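Local atomic coordinates of luciferase-like monooxygenase (Streptomyces bottropensis, PDB entry 4US5), a protein that probably acts as a flavin-using monooxygenase of the bacterial luciferase family, incorporating one atom of molecular oxygen into its substrate. Residues 45-50 and 78-83; 107-112 and 166-171; 27-32 and 64-69. One frame throughout, in Å; residues are numbered along the deposited sequence.

Contact 1: 45-50 and 78-83. With NA (sodium ion), chain B; NA (sodium ion), chain C.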
ATOM      1  N   VAL D  45       2.187  10.194   7.108  1.00 21.81           N
ATOM      2  CA  VAL D  45       1.010  10.343   6.285  1.00 22.69           C
ATOM      3  C   VAL D  45      -0.198   9.843   7.100  1.00 21.28           C
ATOM      4  O   VAL D  45      -0.161   8.738   7.665  1.00 20.80           O
ATOM      5  CB  VAL D  45       1.105   9.504   4.977  1.00 24.00           C
ATOM      6  CG1 VAL D  45      -0.138   9.710   4.114  1.00 22.98           C
ATOM      7  CG2 VAL D  45       2.349   9.889   4.178  1.00 23.60           C
ATOM      8  N   ALA D  46      -1.216  10.695   7.216  1.00 22.14           N
ATOM      9  CA  ALA D  46      -2.364  10.422   8.058  1.00 23.72           C
ATOM     10  C   ALA D  46      -3.440   9.688   7.266  1.00 26.77           C
ATOM     11  O   ALA D  46      -3.373   9.619   6.044  1.00 34.87           O
ATOM     12  CB  ALA D  46      -2.930  11.718   8.620  1.00 25.97           C
ATOM     13  N   GLU D  47      -4.356   9.058   7.979  1.00 25.42           N
ATOM     14  CA  GLU D  47      -5.421   8.268   7.362  1.00 25.08           C
ATOM     15  C   GLU D  47      -6.725   8.983   7.593  1.00 24.50           C
ATOM     16  O   GLU D  47      -7.115   9.179   8.757  1.00 26.38           O
ATOM     17  CB  GLU D  47      -5.470   6.885   8.002  1.00 25.87           C
ATOM     18  CG  GLU D  47      -6.600   6.002   7.494  1.00 26.08           C
ATOM     19  CD  GLU D  47      -6.452   4.549   7.906  1.00 28.05           C
ATOM     20  OE1 GLU D  47      -5.308   4.095   8.197  1.00 29.09           O
ATOM     21  OE2 GLU D  47      -7.490   3.830   7.883  1.00 28.51           O
ATOM     22  N   HIS D  48      -7.384   9.364   6.499  1.00 23.87           N
ATOM     23  CA  HIS D  48      -8.705  10.004   6.536  1.00 24.19           C
ATOM     24  C   HIS D  48      -9.612   9.383   5.497  1.00 26.25           C
ATOM     25  O   HIS D  48      -9.259   9.332   4.304  1.00 25.73           O
ATOM     26  CB  HIS D  48      -8.574  11.500   6.257  1.00 23.86           C
ATOM     27  CG  HIS D  48      -7.866  12.243   7.350  1.00 27.97           C
ATOM     28  ND1 HIS D  48      -8.498  12.634   8.509  1.00 31.00           N
ATOM     29  CD2 HIS D  48      -6.570  12.634   7.475  1.00 32.60           C
ATOM     30  CE1 HIS D  48      -7.625  13.227   9.307  1.00 35.04           C
ATOM     31  NE2 HIS D  48      -6.449  13.251   8.699  1.00 33.50           N
ATOM     32  N   HIS D  49     -10.818   9.018   5.926  1.00 26.64           N
ATOM     33  CA  HIS D  49     -11.776   8.319   5.063  1.00 25.80           C
ATOM     34  C   HIS D  49     -12.949   9.197   4.692  1.00 28.66           C
ATOM     35  O   HIS D  49     -13.482   9.924   5.551  1.00 28.99           O
ATOM     36  CB  HIS D  49     -12.291   7.092   5.795  1.00 24.21           C
ATOM     37  CG  HIS D  49     -11.246   6.074   6.079  1.00 23.85           C
ATOM     38  ND1 HIS D  49     -10.951   5.076   5.187  1.00 23.74           N
ATOM     39  CD2 HIS D  49     -10.501   5.821   7.186  1.00 23.63           C
ATOM     40  CE1 HIS D  49     -10.022   4.291   5.692  1.00 24.44           C
ATOM     41  NE2 HIS D  49      -9.719   4.727   6.899  1.00 24.05           N
ATOM     42  N   ALA D  50     -13.374   9.113   3.440  1.00 26.04           N
ATOM     43  CA  ALA D  50     -14.657   9.685   3.000  1.00 30.94           C
ATOM     44  C   ALA D  50     -14.776  11.200   3.251  1.00 34.03           C
ATOM     45  O   ALA D  50     -15.865  11.708   3.575  1.00 31.73           O
ATOM     46  CB  ALA D  50     -15.812   8.960   3.673  1.00 30.91           C
ATOM     47  N   GLY D  78       1.032   8.239  10.200  1.00 24.34           N
ATOM     48  CA  GLY D  78       0.651   9.040  11.375  1.00 27.02           C
ATOM     49  C   GLY D  78      -0.835   9.433  11.338  1.00 30.12           C
ATOM     50  O   GLY D  78      -1.154  10.591  11.185  1.00 27.62           O
ATOM     51  N   GLY D  79      -1.752   8.479  11.494  1.00 30.86           N
ATOM     52  CA  GLY D  79      -1.463   7.098  11.840  1.00 29.13           C
ATOM     53  C   GLY D  79      -2.453   6.124  11.171  1.00 32.98           C
ATOM     54  O   GLY D  79      -3.524   6.516  10.719  1.00 38.61           O
ATOM     55  N   VAL D  80      -2.074   4.857  11.114  1.00 29.15           N
ATOM     56  CA  VAL D  80      -2.962   3.813  10.660  1.00 27.43           C
ATOM     57  C   VAL D  80      -4.036   3.545  11.726  1.00 27.99           C
ATOM     58  O   VAL D  80      -3.728   3.373  12.898  1.00 27.04           O
ATOM     59  CB  VAL D  80      -2.193   2.511  10.384  1.00 27.41           C
ATOM     60  CG1 VAL D  80      -3.146   1.324  10.269  1.00 26.97           C
ATOM     61  CG2 VAL D  80      -1.375   2.639   9.107  1.00 29.25           C
ATOM     62  N   LEU D  81      -5.278   3.477  11.285  1.00 27.28           N
ATOM     63  CA  LEU D  81      -6.408   3.244  12.180  1.00 28.01           C
ATOM     64  C   LEU D  81      -6.601   1.745  12.471  1.00 28.66           C
ATOM     65  O   LEU D  81      -7.428   1.062  11.864  1.00 32.07           O
ATOM     66  CB  LEU D  81      -7.631   3.909  11.604  1.00 27.09           C
ATOM     67  CG  LEU D  81      -7.468   5.400  11.268  1.00 30.32           C
ATOM     68  CD1 LEU D  81      -8.773   5.964  10.731  1.00 32.05           C
ATOM     69  CD2 LEU D  81      -6.961   6.244  12.455  1.00 29.85           C
ATOM     70  N   LEU D  82      -5.773   1.244  13.365  1.00 29.75           N
ATOM     71  CA  LEU D  82      -5.604  -0.175  13.572  1.00 32.10           C
ATOM     72  C   LEU D  82      -6.901  -0.890  13.978  1.00 35.23           C
ATOM     73  O   LEU D  82      -7.067  -2.073  13.703  1.00 37.08           O
ATOM     74  CB  LEU D  82      -4.534  -0.421  14.622  1.00 29.93           C
ATOM     75  CG  LEU D  82      -4.202  -1.868  14.969  1.00 30.51           C
ATOM     76  CD1 LEU D  82      -3.772  -2.660  13.738  1.00 32.81           C
ATOM     77  CD2 LEU D  82      -3.129  -1.906  16.025  1.00 31.37           C
ATOM     78  N   SER D  83      -7.817  -0.179  14.636  1.00 35.10           N
ATOM     79  CA  SER D  83      -9.094  -0.814  15.050  1.00 39.77           C
ATOM     80  C   SER D  83      -9.929  -1.232  13.831  1.00 39.88           C
ATOM     81  O   SER D  83     -10.839  -2.026  13.967  1.00 41.30           O
ATOM     82  CB  SER D  83      -9.887   0.046  16.048  1.00 38.94           C
ATOM     83  OG  SER D  83     -10.388   1.161  15.385  1.00 49.45           O
TER
HETATM   84 NA    NA B1339     -10.700  11.209   2.656  1.00 36.98          NA
HETATM   85 NA    NA C1338      -4.494   2.122   6.422  1.00 36.65          NA
HETATM   86  O   HOH W   1      -4.261  -0.496   6.974  1.00 28.06           O
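E47 OE1 is gripped by two groups, the backbone N-H of L81 and a sodium ion. L81 N lies 3.1 Å from E47 OE1 and its bond is nearly straight, 165° at the hydrogen. The N-H comes from above the carboxylate plane. The sodium ion sits 2.8 Å from the same E47 OE1 and also takes a water and E60. The other oxygen has its own partners. H49 NE2 gives a hydrogen bond of 2.6 Å to E47 OE2, on the lone pair that faces away from OE1, and Y85 OH bonds to OE2 as well. Both carboxylate oxygens are thus held, which should fix the group's rotation. E47 reaches across because CG stands anti to the backbone N (chi1 176°) and the chain beyond is extended. L81 packs on it: L81 CG is 3.6 Å from E47 CD. L81 CD1 meets the edge of the H49 ring, in its plane, 3.9 Å from H49 CD2. E92 of the partner chain bonds to H49 ND1. With an alanine at this position, E47 OE2 would probably keep only Y85 of the two partners described, and E92 of the partner chain would lose its ring nitrogen. G78 N bonds to V45 O at 2.8 Å, and the G78-G79 peptide bond is cis, where the chain turns a corner. Strands 42-45 and 74-81 are neighbours in the parallel sheet of a TIM barrel. Helix 59-68 covers V45 and E47, and helix 117-124 packs on H49.

Contact 2: 107-112 and 166-171. With NA (sodium ion), chain E.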
ATOM      1  N   LEU D 107       5.646   2.922  11.791  1.00 23.96           N
ATOM      2  CA  LEU D 107       4.271   2.492  11.861  1.00 24.93           C
ATOM      3  C   LEU D 107       3.596   3.217  13.042  1.00 25.98           C
ATOM      4  O   LEU D 107       3.526   2.677  14.147  1.00 27.18           O
ATOM      5  CB  LEU D 107       4.181   0.998  12.042  1.00 25.11           C
ATOM      6  CG  LEU D 107       2.823   0.318  12.187  1.00 24.78           C
ATOM      7  CD1 LEU D 107       1.774   0.885  11.259  1.00 26.72           C
ATOM      8  CD2 LEU D 107       2.971  -1.182  11.969  1.00 26.56           C
ATOM      9  N   GLY D 108       3.137   4.431  12.775  1.00 24.69           N
ATOM     10  CA  GLY D 108       2.315   5.151  13.717  1.00 28.04           C
ATOM     11  C   GLY D 108       0.895   4.621  13.672  1.00 27.93           C
ATOM     12  O   GLY D 108       0.317   4.428  12.594  1.00 25.16           O
ATOM     13  N   ILE D 109       0.342   4.370  14.860  1.00 28.62           N
ATOM     14  CA  ILE D 109      -1.015   3.814  15.027  1.00 28.53           C
ATOM     15  C   ILE D 109      -1.876   4.863  15.685  1.00 30.31           C
ATOM     16  O   ILE D 109      -1.457   5.449  16.684  1.00 34.20           O
ATOM     17  CB  ILE D 109      -0.967   2.599  15.967  1.00 30.14           C
ATOM     18  CG1 ILE D 109      -0.132   1.495  15.338  1.00 31.74           C
ATOM     19  CG2 ILE D 109      -2.381   2.093  16.303  1.00 32.95           C
ATOM     20  CD1 ILE D 109      -0.636   1.060  13.975  1.00 32.31           C
ATOM     21  N   GLY D 110      -3.056   5.117  15.132  1.00 32.69           N
ATOM     22  CA  GLY D 110      -3.986   6.083  15.697  1.00 34.41           C
ATOM     23  C   GLY D 110      -5.364   5.505  16.005  1.00 39.74           C
ATOM     24  O   GLY D 110      -5.731   4.429  15.499  1.00 38.44           O
ATOM     25  N   ARG D 111      -6.140   6.243  16.803  1.00 39.54           N
ATOM     26  CA  ARG D 111      -7.505   5.842  17.198  1.00 42.01           C
ATOM     27  C   ARG D 111      -8.525   6.106  16.129  1.00 34.88           C
ATOM     28  O   ARG D 111      -8.483   7.143  15.439  1.00 35.96           O
ATOM     29  CB  ARG D 111      -7.992   6.602  18.451  1.00 48.94           C
ATOM     30  CG  ARG D 111      -7.446   6.143  19.775  1.00 55.09           C
ATOM     31  CD  ARG D 111      -8.336   6.562  20.952  1.00 59.92           C
ATOM     32  NE  ARG D 111      -8.390   8.036  21.059  1.00 62.78           N
ATOM     33  CZ  ARG D 111      -7.386   8.825  21.486  1.00 53.84           C
ATOM     34  NH1 ARG D 111      -6.255   8.313  21.921  1.00 45.85           N
ATOM     35  NH2 ARG D 111      -7.544  10.139  21.494  1.00 55.79           N
ATOM     36  N   ALA D 112      -9.513   5.208  16.038  1.00 34.29           N
ATOM     37  CA  ALA D 112     -10.551   5.309  15.025  1.00 33.00           C
ATOM     38  C   ALA D 112     -11.851   5.879  15.626  1.00 36.79           C
ATOM     39  O   ALA D 112     -12.926   5.779  15.012  1.00 41.09           O
ATOM     40  CB  ALA D 112     -10.831   3.950  14.433  1.00 34.25           C
ATOM     41  N   PRO D 166       9.637  -2.112  11.244  1.00 26.35           N
ATOM     42  CA  PRO D 166       9.162  -0.730  11.325  1.00 27.63           C
ATOM     43  C   PRO D 166       9.059  -0.291  12.776  1.00 28.45           C
ATOM     44  O   PRO D 166       8.838  -1.133  13.636  1.00 28.82           O
ATOM     45  CB  PRO D 166       7.772  -0.802  10.721  1.00 27.34           C
ATOM     46  CG  PRO D 166       7.329  -2.200  10.960  1.00 28.00           C
ATOM     47  CD  PRO D 166       8.563  -3.026  10.792  1.00 30.85           C
ATOM     48  N   ALA D 167       9.234   1.004  13.012  1.00 29.15           N
ATOM     49  CA  ALA D 167       9.200   1.575  14.365  1.00 28.61           C
ATOM     50  C   ALA D 167       7.781   1.906  14.729  1.00 29.11           C
ATOM     51  O   ALA D 167       7.133   2.738  14.077  1.00 26.23           O
ATOM     52  CB  ALA D 167      10.073   2.817  14.434  1.00 27.35           C
ATOM     53  N   LEU D 168       7.291   1.245  15.768  1.00 31.11           N
ATOM     54  CA  LEU D 168       5.941   1.414  16.260  1.00 34.19           C
ATOM     55  C   LEU D 168       5.809   2.715  17.090  1.00 35.06           C
ATOM     56  O   LEU D 168       6.599   2.965  18.014  1.00 35.70           O
ATOM     57  CB  LEU D 168       5.572   0.176  17.103  1.00 36.91           C
ATOM     58  CG  LEU D 168       4.157  -0.351  17.113  1.00 40.43           C
ATOM     59  CD1 LEU D 168       3.618  -0.587  15.717  1.00 42.21           C
ATOM     60  CD2 LEU D 168       4.122  -1.660  17.921  1.00 42.48           C
ATOM     61  N   TRP D 169       4.839   3.538  16.722  1.00 34.08           N
ATOM     62  CA  TRP D 169       4.510   4.761  17.435  1.00 31.73           C
ATOM     63  C   TRP D 169       3.028   4.770  17.736  1.00 32.73           C
ATOM     64  O   TRP D 169       2.206   4.320  16.929  1.00 32.75           O
ATOM     65  CB  TRP D 169       4.824   6.005  16.578  1.00 30.40           C
ATOM     66  CG  TRP D 169       6.271   6.370  16.519  1.00 32.98           C
ATOM     67  CD1 TRP D 169       7.232   5.775  15.764  1.00 32.80           C
ATOM     68  CD2 TRP D 169       6.917   7.432  17.221  1.00 34.35           C
ATOM     69  NE1 TRP D 169       8.423   6.399  15.938  1.00 33.68           N
ATOM     70  CE2 TRP D 169       8.266   7.416  16.842  1.00 33.72           C
ATOM     71  CE3 TRP D 169       6.485   8.391  18.141  1.00 33.18           C
ATOM     72  CZ2 TRP D 169       9.191   8.304  17.350  1.00 36.36           C
ATOM     73  CZ3 TRP D 169       7.411   9.286  18.652  1.00 33.44           C
ATOM     74  CH2 TRP D 169       8.750   9.241  18.254  1.00 37.58           C
ATOM     75  N   LEU D 170       2.662   5.305  18.891  1.00 34.93           N
ATOM     76  CA  LEU D 170       1.261   5.498  19.218  1.00 33.98           C
ATOM     77  C   LEU D 170       0.952   6.963  19.123  1.00 35.22           C
ATOM     78  O   LEU D 170       1.644   7.795  19.738  1.00 34.57           O
ATOM     79  CB  LEU D 170       0.931   4.958  20.621  1.00 38.14           C
ATOM     80  CG  LEU D 170      -0.546   5.088  21.022  1.00 41.49           C
ATOM     81  CD1 LEU D 170      -1.458   4.420  20.004  1.00 40.26           C
ATOM     82  CD2 LEU D 170      -0.775   4.474  22.392  1.00 44.48           C
ATOM     83  N   LEU D 171      -0.065   7.292  18.329  1.00 30.48           N
ATOM     84  CA  LEU D 171      -0.564   8.644  18.212  1.00 32.10           C
ATOM     85  C   LEU D 171      -1.789   8.745  19.077  1.00 37.01           C
ATOM     86  O   LEU D 171      -2.663   7.876  19.046  1.00 31.53           O
ATOM     87  CB  LEU D 171      -0.958   8.985  16.793  1.00 32.96           C
ATOM     88  CG  LEU D 171       0.199   9.340  15.862  1.00 35.15           C
ATOM     89  CD1 LEU D 171       1.066   8.119  15.560  1.00 34.71           C
ATOM     90  CD2 LEU D 171      -0.346   9.969  14.587  1.00 38.13           C
TER
HETATM   91 NA    NA E1337      -7.581   2.429  15.713  1.00 44.62          NA
HETATM   92  O   HOH W   2      -5.308   8.720  18.046  1.00 46.49           O
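L107 and L168 lie side by side on one face of a parallel strand pair, their side chains pointing the same way. The L107 side chain starts at CB, which touches P166 CB at 4.2 Å and also nears A167 O and L168 CD1. Next, L107 CG meets L168 CD1 at 3.7 Å. One of its two methyls, L107 CD2, rests on that same L168 CD1 at 3.8 Å. A chi1 of 178° turns CG away from the backbone N and lays the branch along L168. L168 CD1 also lies loosely near I109 CG1, so one methyl bridges two residues of the adjacent strand. L170 CD1 comes to 3.5 Å from I109 O.

On the other face, W169 CB and L171 CD1 both lie against G108 CA. L171 CD1 is 3.7 Å from G108 CA. A side chain on G108 would run into that methyl. Four backbone bonds run in the parallel ladder: L107 N to A167 O, W169 N to L107 O, I109 N to W169 O, and L171 N to I109 O. Beyond them a water links R111 N to L171 O. G110 O binds a sodium ion at 2.7 Å.

Strands 105-110 and 167-172 are adjacent in the barrel sheet, with strand 74-81 beside the first and 188-191 beside the second. Helices 87-100 and 137-147 cover the face that carries L107.

Contact 3: 27-32 and 64-69. With P4G (1-ethoxy-2-(2-ethoxyethoxy)ethane), chain F.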
ATOM      1  N   HIS D  27       1.587  17.046  -4.470  1.00 26.98           N
ATOM      2  CA  HIS D  27       2.125  18.030  -3.545  1.00 27.64           C
ATOM      3  C   HIS D  27       2.720  17.403  -2.310  1.00 25.67           C
ATOM      4  O   HIS D  27       3.673  17.934  -1.759  1.00 26.14           O
ATOM      5  CB  HIS D  27       1.047  19.052  -3.183  1.00 29.36           C
ATOM      6  CG  HIS D  27       0.729  19.986  -4.294  1.00 31.74           C
ATOM      7  ND1 HIS D  27      -0.471  20.646  -4.380  1.00 30.43           N
ATOM      8  CD2 HIS D  27       1.453  20.379  -5.370  1.00 34.49           C
ATOM      9  CE1 HIS D  27      -0.477  21.407  -5.454  1.00 32.28           C
ATOM     10  NE2 HIS D  27       0.679  21.275  -6.066  1.00 34.84           N
ATOM     11  N   SER D  28       2.179  16.255  -1.880  1.00 24.46           N
ATOM     12  CA  SER D  28       2.754  15.527  -0.760  1.00 24.94           C
ATOM     13  C   SER D  28       4.156  15.080  -1.074  1.00 23.94           C
ATOM     14  O   SER D  28       5.047  15.196  -0.236  1.00 22.63           O
ATOM     15  CB  SER D  28       1.921  14.285  -0.396  1.00 26.12           C
ATOM     16  OG  SER D  28       0.657  14.682   0.064  1.00 31.86           O
ATOM     17  N   ILE D  29       4.333  14.542  -2.272  1.00 24.86           N
ATOM     18  CA  ILE D  29       5.634  14.070  -2.712  1.00 25.28           C
ATOM     19  C   ILE D  29       6.641  15.232  -2.757  1.00 25.90           C
ATOM     20  O   ILE D  29       7.754  15.124  -2.264  1.00 26.25           O
ATOM     21  CB  ILE D  29       5.515  13.377  -4.085  1.00 25.89           C
ATOM     22  CG1 ILE D  29       4.665  12.092  -3.939  1.00 23.58           C
ATOM     23  CG2 ILE D  29       6.871  13.050  -4.646  1.00 28.62           C
ATOM     24  CD1 ILE D  29       4.175  11.506  -5.258  1.00 26.20           C
ATOM     25  N   GLU D  30       6.214  16.338  -3.333  1.00 25.84           N
ATOM     26  CA  GLU D  30       7.035  17.535  -3.396  1.00 27.00           C
ATOM     27  C   GLU D  30       7.433  18.045  -2.001  1.00 28.62           C
ATOM     28  O   GLU D  30       8.591  18.406  -1.758  1.00 30.26           O
ATOM     29  CB  GLU D  30       6.302  18.601  -4.175  1.00 30.27           C
ATOM     30  CG  GLU D  30       6.262  18.285  -5.663  1.00 33.04           C
ATOM     31  CD  GLU D  30       5.326  19.178  -6.479  1.00 38.20           C
ATOM     32  OE1 GLU D  30       4.760  20.145  -5.937  1.00 45.95           O
ATOM     33  OE2 GLU D  30       5.149  18.883  -7.673  1.00 43.78           O
ATOM     34  N   LEU D  31       6.488  18.053  -1.073  1.00 26.72           N
ATOM     35  CA  LEU D  31       6.781  18.489   0.304  1.00 24.64           C
ATOM     36  C   LEU D  31       7.732  17.515   0.986  1.00 24.09           C
ATOM     37  O   LEU D  31       8.642  17.939   1.699  1.00 23.93           O
ATOM     38  CB  LEU D  31       5.505  18.665   1.123  1.00 25.62           C
ATOM     39  CG  LEU D  31       5.680  19.014   2.606  1.00 29.57           C
ATOM     40  CD1 LEU D  31       6.405  20.364   2.754  1.00 31.92           C
ATOM     41  CD2 LEU D  31       4.332  19.074   3.289  1.00 28.64           C
ATOM     42  N   ALA D  32       7.543  16.208   0.758  1.00 22.11           N
ATOM     43  CA  ALA D  32       8.430  15.233   1.313  1.00 22.42           C
ATOM     44  C   ALA D  32       9.878  15.394   0.790  1.00 22.38           C
ATOM     45  O   ALA D  32      10.816  15.253   1.563  1.00 23.80           O
ATOM     46  CB  ALA D  32       7.943  13.839   1.043  1.00 23.33           C
ATOM     47  N   ALA D  64       4.748   4.085   0.490  1.00 20.29           N
ATOM     48  CA  ALA D  64       5.510   3.250  -0.476  1.00 20.18           C
ATOM     49  C   ALA D  64       6.150   4.129  -1.584  1.00 20.65           C
ATOM     50  O   ALA D  64       7.295   3.905  -2.007  1.00 20.46           O
ATOM     51  CB  ALA D  64       4.601   2.213  -1.079  1.00 21.20           C
ATOM     52  N   ARG D  65       5.431   5.139  -2.022  1.00 19.96           N
ATOM     53  CA  ARG D  65       5.931   6.065  -3.031  1.00 19.97           C
ATOM     54  C   ARG D  65       6.956   7.069  -2.473  1.00 21.59           C
ATOM     55  O   ARG D  65       8.040   7.228  -3.029  1.00 22.12           O
ATOM     56  CB  ARG D  65       4.798   6.810  -3.675  1.00 19.33           C
ATOM     57  CG  ARG D  65       5.228   7.888  -4.662  1.00 20.04           C
ATOM     58  CD  ARG D  65       6.108   7.352  -5.789  1.00 20.24           C
ATOM     59  NE  ARG D  65       6.417   8.441  -6.695  1.00 21.47           N
ATOM     60  CZ  ARG D  65       5.559   8.959  -7.575  1.00 23.03           C
ATOM     61  NH1 ARG D  65       4.341   8.451  -7.733  1.00 22.49           N
ATOM     62  NH2 ARG D  65       5.932   9.988  -8.328  1.00 25.72           N
ATOM     63  N   ILE D  66       6.618   7.716  -1.367  1.00 21.38           N
ATOM     64  CA  ILE D  66       7.469   8.760  -0.823  1.00 19.80           C
ATOM     65  C   ILE D  66       8.818   8.247  -0.339  1.00 22.12           C
ATOM     66  O   ILE D  66       9.817   8.951  -0.478  1.00 21.99           O
ATOM     67  CB  ILE D  66       6.734   9.552   0.269  1.00 19.40           C
ATOM     68  CG1 ILE D  66       5.648  10.412  -0.387  1.00 21.20           C
ATOM     69  CG2 ILE D  66       7.723  10.375   1.123  1.00 19.43           C
ATOM     70  CD1 ILE D  66       4.748  11.153   0.571  1.00 21.18           C
ATOM     71  N   ALA D  67       8.850   7.050   0.210  1.00 20.26           N
ATOM     72  CA  ALA D  67      10.111   6.459   0.628  1.00 22.56           C
ATOM     73  C   ALA D  67      11.056   6.232  -0.574  1.00 22.19           C
ATOM     74  O   ALA D  67      12.256   6.314  -0.430  1.00 25.05           O
ATOM     75  CB  ALA D  67       9.886   5.183   1.386  1.00 22.35           C
ATOM     76  N   ALA D  68      10.496   6.004  -1.762  1.00 23.64           N
ATOM     77  CA  ALA D  68      11.295   5.874  -2.995  1.00 22.96           C
ATOM     78  C   ALA D  68      11.803   7.210  -3.525  1.00 23.23           C
ATOM     79  O   ALA D  68      12.742   7.243  -4.313  1.00 26.93           O
ATOM     80  CB  ALA D  68      10.479   5.192  -4.095  1.00 20.69           C
ATOM     81  N   GLU D  69      11.142   8.305  -3.118  1.00 23.42           N
ATOM     82  CA  GLU D  69      11.463   9.638  -3.557  1.00 25.30           C
ATOM     83  C   GLU D  69      12.391  10.412  -2.607  1.00 23.98           C
ATOM     84  O   GLU D  69      12.748  11.541  -2.902  1.00 24.62           O
ATOM     85  CB  GLU D  69      10.181  10.443  -3.694  1.00 27.33           C
ATOM     86  CG  GLU D  69       9.191   9.876  -4.699  1.00 29.80           C
ATOM     87  CD  GLU D  69       9.538  10.220  -6.110  1.00 35.39           C
ATOM     88  OE1 GLU D  69      10.449  11.066  -6.317  1.00 37.72           O
ATOM     89  OE2 GLU D  69       8.897   9.657  -7.029  1.00 34.14           O
TER
HETATM   90  C8  P4G F1342      13.877   5.033  -6.602  1.00 55.36           C
HETATM   91  C7  P4G F1342      14.747   4.263  -5.611  1.00 56.75           C
HETATM   92  O4  P4G F1342      14.458   4.598  -4.239  1.00 54.49           O
HETATM   93  C6  P4G F1342      14.096   3.529  -3.308  1.00 50.17           C
HETATM   94  C5  P4G F1342      15.202   2.492  -3.010  1.00 59.17           C
HETATM   95  O3  P4G F1342      15.134   2.009  -1.648  1.00 62.06           O
HETATM   96  C4  P4G F1342      16.078   0.961  -1.350  1.00 66.18           C
HETATM   97  C3  P4G F1342      16.783   1.196  -0.008  1.00 65.07           C
HETATM   98  O2  P4G F1342      15.832   1.618   0.981  1.00 63.09           O
HETATM   99  C2  P4G F1342      16.058   2.891   1.590  1.00 48.24           C
HETATM  100  C1  P4G F1342      15.799   3.997   0.592  1.00 48.21           C
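I29 and I66 meet where two helices of the TIM barrel's outer layer, 21-38 and 59-68, pack side by side. The short segments run 36° apart, with axes 9.8 Å from each other at closest approach. Apolar contacts come first. I29 CG1 lies 4.1 Å from I66 CG1, the two side chains crossing at a slant. I29 CG2 rests on E69 CG at 3.9 Å. A32 CB presses on I66 CG2 at 3.5 Å, tighter than usual for two carbons. I66 CD1 lies loosely near S28 O. With chi1 at -71°, I66 directs CG1 toward I29 and S28 and CG2 toward A32.

The second kind is alkyl against a charged plane. I29 CD1 sits over the centre of one face of the R65 guanidinium, 3.7 Å above the plane, and the two side chains cross at about a right angle.

The third kind is ionic and lies within 64-69. R65 NE bonds to E69 OE2 at 2.8 Å in a salt bridge, and E69 OE2 lies nearly in the guanidinium plane. A second bond, from R65 NH2 to the same oxygen, is weak. R33 pairs with E69 OE1, and Y101 of the partner chain bonds to R65 NH1, so the ion pair is tied to both helices and to the dimer. F43 of strand 42-45 lies beneath A32 and I66. At the end of helix 59-68, away from I29, A68 O lies 3.2 Å from P4G O4.

After strand 6-11 the chain forms helix 21-38, then strand 42-45, helix 59-68 and strand 74-81. Contact 3 closes the loop from 27-32 to 64-69. Contact 1 opens inside that loop, at 45-50, and closes beyond it at 78-83, so the two cross. Their centres are about 17 Å apart and they do not touch. Contact 3 ties two outer helices; contact 1 ties the end of strand 42-45 and the loop after it to strand 74-81. Contact 2 opens after both have closed and spans 107-112 to 166-171. Contacts 1 and 2 are in series, yet they touch, because strands 74-81 and 105-110 are neighbours. Together these two carry the sheet from strand 42-45 to strand 167-172.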